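Local coordinates for transcriptional regulator (Aquifex aeolicus, PDB 2EH3), which probably binds DNA as a TetR/AcrR-family transcriptional regulator, through an N-terminal helix-turn-helix, and pairs with a second copy through its C-terminal helices, at the interface of chains A and B. Residues are numbered along the deposited sequence; one frame, centred on the assembly and turned at random. Chains: chain A/B, Transcriptional regulator.

Contact 1: the interface of chains A and B. Residues chain A 99-100, 102, 105; chain B 92, 96, 100.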
# COMPACT_ATOMS: atom_id res chain seq x y z
N LEU A 99 4.11 4.91 6.44
CA LEU A 99 3.82 3.47 6.43
C LEU A 99 5.12 2.67 6.47
O LEU A 99 5.24 1.71 7.25
CB LEU A 99 3.01 3.09 5.19
CG LEU A 99 2.89 1.56 4.99
CD1 LEU A 99 2.13 0.96 6.18
CD2 LEU A 99 2.13 1.23 3.66
N CYS A 100 6.09 3.07 5.66
CA CYS A 100 7.35 2.35 5.56
C CYS A 100 8.24 2.46 6.78
O CYS A 100 9.17 1.67 6.95
CB CYS A 100 8.09 2.83 4.30
SG CYS A 100 7.25 2.35 2.77
N GLU A 102 9.11 2.44 11.00
CA GLU A 102 8.59 1.68 12.12
C GLU A 102 7.96 2.69 13.10
O GLU A 102 6.87 2.46 13.64
CB GLU A 102 9.70 0.91 12.85
CG GLU A 102 10.29 -0.22 12.07
CD GLU A 102 9.34 -1.39 11.93
OE1 GLU A 102 8.32 -1.48 12.67
OE2 GLU A 102 9.63 -2.26 11.08
N ARG A 105 4.52 4.33 11.64
CA ARG A 105 3.49 3.45 11.04
C ARG A 105 2.11 3.64 11.65
O ARG A 105 1.10 3.61 10.93
CB ARG A 105 3.90 1.98 11.18
CG ARG A 105 3.04 1.06 10.29
CD ARG A 105 3.66 -0.32 10.17
NE ARG A 105 4.99 -0.20 9.58
CZ ARG A 105 5.89 -1.18 9.51
NH1 ARG A 105 5.59 -2.39 9.98
NH2 ARG A 105 7.08 -0.95 8.97
N TYR B 92 4.58 -9.50 3.94
CA TYR B 92 5.14 -8.44 4.77
C TYR B 92 6.49 -7.98 4.17
O TYR B 92 6.75 -6.77 4.03
CB TYR B 92 5.28 -8.99 6.20
CG TYR B 92 5.63 -7.98 7.23
CD1 TYR B 92 6.94 -7.55 7.38
CD2 TYR B 92 4.65 -7.44 8.06
CE1 TYR B 92 7.27 -6.61 8.34
CE2 TYR B 92 4.96 -6.50 9.01
CZ TYR B 92 6.27 -6.09 9.15
OH TYR B 92 6.58 -5.14 10.09
N PHE B 96 7.38 -4.11 2.97
CA PHE B 96 8.37 -3.33 3.70
C PHE B 96 9.79 -3.36 3.22
O PHE B 96 10.54 -2.42 3.47
CB PHE B 96 8.27 -3.68 5.17
CG PHE B 96 6.95 -3.29 5.77
CD1 PHE B 96 6.57 -1.94 5.82
CD2 PHE B 96 6.06 -4.25 6.23
CE1 PHE B 96 5.32 -1.56 6.34
CE2 PHE B 96 4.81 -3.88 6.75
CZ PHE B 96 4.45 -2.53 6.81
N CYS B 100 8.85 -0.35 -0.16
CA CYS B 100 9.47 0.71 0.63
C CYS B 100 10.90 1.02 0.27
O CYS B 100 11.43 2.07 0.63
CB CYS B 100 9.34 0.34 2.12
SG CYS B 100 7.63 0.35 2.71
O HOH W 1 7.15 -3.85 12.96
O HOH W 2 8.56 -3.45 9.11
O HOH W 3 10.22 -0.66 5.71

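Contact 2: the interface of chains A and B. Residues chain A 116, 136, 139-141, 143; chain B 140-141, 144, 148.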
# COMPACT_ATOMS: atom_id res chain seq x y z
N LYS A 116 -11.62 6.24 6.89
CA LYS A 116 -12.55 5.13 6.70
C LYS A 116 -13.81 5.33 7.56
O LYS A 116 -14.92 5.11 7.07
CB LYS A 116 -11.89 3.80 7.06
CG LYS A 116 -12.66 2.60 6.53
CD LYS A 116 -11.80 1.35 6.59
CE LYS A 116 -12.09 0.52 7.83
NZ LYS A 116 -13.39 -0.18 7.71
N GLU A 136 -14.55 -0.55 2.48
CA GLU A 136 -13.37 -1.37 2.26
C GLU A 136 -13.06 -1.45 0.77
O GLU A 136 -11.90 -1.25 0.33
CB GLU A 136 -13.60 -2.80 2.76
CG GLU A 136 -13.95 -2.91 4.24
CD GLU A 136 -12.75 -2.95 5.16
OE1 GLU A 136 -11.61 -2.73 4.67
OE2 GLU A 136 -12.96 -3.18 6.36
N LEU A 139 -12.20 2.30 -0.63
CA LEU A 139 -10.90 2.80 -0.20
C LEU A 139 -9.79 1.96 -0.82
O LEU A 139 -8.75 2.48 -1.21
CB LEU A 139 -10.75 2.77 1.33
CG LEU A 139 -11.51 3.85 2.09
CD1 LEU A 139 -11.18 3.75 3.58
CD2 LEU A 139 -11.12 5.22 1.58
N GLY A 140 -10.02 0.65 -0.93
CA GLY A 140 -9.03 -0.22 -1.54
C GLY A 140 -8.80 0.16 -3.00
O GLY A 140 -7.66 0.27 -3.46
N PHE A 141 -9.89 0.39 -3.71
CA PHE A 141 -9.83 0.76 -5.12
C PHE A 141 -9.12 2.11 -5.30
O PHE A 141 -8.26 2.25 -6.17
CB PHE A 141 -11.28 0.77 -5.65
CG PHE A 141 -11.45 1.30 -7.06
CD1 PHE A 141 -10.61 0.89 -8.10
CD2 PHE A 141 -12.52 2.16 -7.35
CE1 PHE A 141 -10.84 1.34 -9.42
CE2 PHE A 141 -12.75 2.59 -8.65
CZ PHE A 141 -11.91 2.17 -9.69
N ARG A 143 -6.98 3.49 -3.30
CA ARG A 143 -5.56 3.31 -2.99
C ARG A 143 -4.82 2.60 -4.16
O ARG A 143 -3.71 3.00 -4.51
CB ARG A 143 -5.43 2.59 -1.65
CG ARG A 143 -6.02 3.53 -0.55
CD ARG A 143 -6.22 2.86 0.80
NE ARG A 143 -4.96 2.61 1.50
CZ ARG A 143 -4.87 1.92 2.63
NH1 ARG A 143 -5.95 1.41 3.18
NH2 ARG A 143 -3.70 1.76 3.23
N GLY B 140 -7.51 -3.84 -5.53
CA GLY B 140 -7.46 -2.78 -4.53
C GLY B 140 -8.10 -3.23 -3.23
O GLY B 140 -7.54 -3.04 -2.14
N PHE B 141 -9.25 -3.87 -3.34
CA PHE B 141 -9.98 -4.36 -2.18
C PHE B 141 -9.17 -5.43 -1.44
O PHE B 141 -9.06 -5.40 -0.21
CB PHE B 141 -11.34 -4.89 -2.68
CG PHE B 141 -12.19 -5.59 -1.64
CD1 PHE B 141 -12.37 -5.07 -0.36
CD2 PHE B 141 -12.86 -6.77 -2.00
CE1 PHE B 141 -13.23 -5.72 0.56
CE2 PHE B 141 -13.71 -7.40 -1.09
CZ PHE B 141 -13.90 -6.87 0.18
N GLN B 144 -6.40 -3.77 0.43
CA GLN B 144 -6.93 -3.06 1.60
C GLN B 144 -7.12 -4.07 2.74
O GLN B 144 -6.73 -3.82 3.89
CB GLN B 144 -8.29 -2.41 1.25
CG GLN B 144 -9.09 -1.82 2.42
CD GLN B 144 -8.72 -0.38 2.76
OE1 GLN B 144 -8.08 0.31 1.98
NE2 GLN B 144 -9.15 0.08 3.93
N HIS B 148 -4.83 -3.97 6.21
CA HIS B 148 -5.45 -3.70 7.49
C HIS B 148 -5.67 -4.86 8.40
O HIS B 148 -5.62 -4.68 9.61
CB HIS B 148 -6.74 -2.95 7.24
CG HIS B 148 -6.48 -1.58 6.72
ND1 HIS B 148 -6.35 -0.49 7.54
CD2 HIS B 148 -6.09 -1.17 5.48
CE1 HIS B 148 -5.89 0.54 6.85
NE2 HIS B 148 -5.72 0.15 5.59
O HOH W 4 -9.99 -1.65 6.28

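Contact 1: the interface of chains A and B
A:Arg105 lays its guanidinium flat against the ring of B:Phe96, the two planes 11° apart, and this stack of a cation on an aromatic face is the core of the contact. NH2 of A:Arg105 sits over the face, toward the rim, 3.6 Å from the centre of the B:Phe96 ring. Arginine suits the place because its flat, charged end can stack through a face and still donate at its edge; phenylalanine offers the flat face that the cation needs. In the guanidinium plane, NH1 of A:Arg105 gives a hydrogen bond to the phenol oxygen OH of B:Tyr92 (2.9 Å), whose own ring is turned 62° from the guanidinium. The bend at chi3 (-59°) turns the end of the arginine back toward its own chain, where NE of A:Arg105 donates to the carbonyl O of A:Leu99 (3.0 Å), at the end of helix 88-99. That bond and the one to tyrosine fix the rotation of the group. OE1 of A:Glu102 lies over the other face near its rim, while OE2 of A:Glu102 is 3.6 Å from NH2 of A:Arg105 in a salt bridge that probably balances the charge. A water joins OE2 of A:Glu102, A:Arg105 and the B:Tyr92 hydroxyl. Tyrosine does double work, its hydroxyl meeting NH1 and its ring face backing the edge of B:Phe96. Beside the stack, CD1 of A:Leu99 approaches CE1 of B:Phe96 at 4.1 Å. With an alanine at A:Arg105, the ring of B:Phe96 would probably lose its stacked partner, the B:Tyr92 hydroxyl a donor and the A:Glu102 carboxylate its counter-charge. Next to the stack, SG of A:Cys100 is joined to SG of B:Cys100 at 2.0 Å in an intersubunit disulfide, cysteine at the two-fold meeting point being able to pair with its own copy. Covalent bond and stack together tie the two subunits at this end of the C-terminal domains.

Contact 2: the interface of chains A and B
B:Gln144 reaches across to A:Gly140 and A:Arg143 where the two copies of helix 131-152 pack together, in the C-terminal domain that TetR-family regulators typically use to dimerise. CB of B:Gln144 rests 3.6 Å from CA of A:Gly140; glycine suits this spot because the absence of a side chain lets the helices come close, and the two copies of Gly140 themselves face each other. The first torsion sets CG opposite the backbone N (chi1 170°), which carries the chain toward A:Glu136, where CG of B:Gln144 lies 3.5 Å from the carboxylate oxygen OE1 of A:Glu136. A bend at chi2 then brings the amide alongside A:Leu139 and up to A:Arg143, with CD of B:Gln144 4.0 Å from CB of A:Leu139. At the tip the amide splits its duties, as glutamine can with an acceptor and a donor on one flat group. OE1 of B:Gln144 accepts from NH1 of A:Arg143 at 2.7 Å, the donor standing above the carbonyl plane and the bond bent. NE2 of B:Gln144 hydrogen-bonds to a water that also contacts OE1 of A:Glu136, an indirect link to the carboxylate. The same NH1 of A:Arg143 makes a much straighter bond, 174° at the hydrogen, to NE2 of B:His148, 2.7 Å away. That imidazole nitrogen lies in the guanidinium plane, the ring turned 75° against it, while the arginine approaches somewhat tilted from the ring plane. One arginine nitrogen thus grips two residues one helical turn apart on the partner. About a turn earlier on the partner helix, CE1 of B:Phe141 packs on CB of A:Glu136 at 3.7 Å. On the far side of the carboxylate, NZ of A:Lys116 forms a salt bridge with OE2 of A:Glu136, which may help to hold its end in place.

Contact 1 and contact 2 are about 17 Å apart between the centres of their C-alpha atoms, and both belong to one two-fold interface, where the side-chain contacts recur with the chains exchanged and the disulfide is its own twin. Helix 105-126 connects them: A:Arg105 at its start serves contact 1, while A:Lys116, further along, borders contact 2. Contact 1 otherwise draws on helix 88-99 and the loop that follows, contact 2 on helix 131-152. A covalent tie and a close helix pairing thus brace the same pair of subunits at separate levels, which would probably help to fix how the two DNA-binding domains are placed relative to each other.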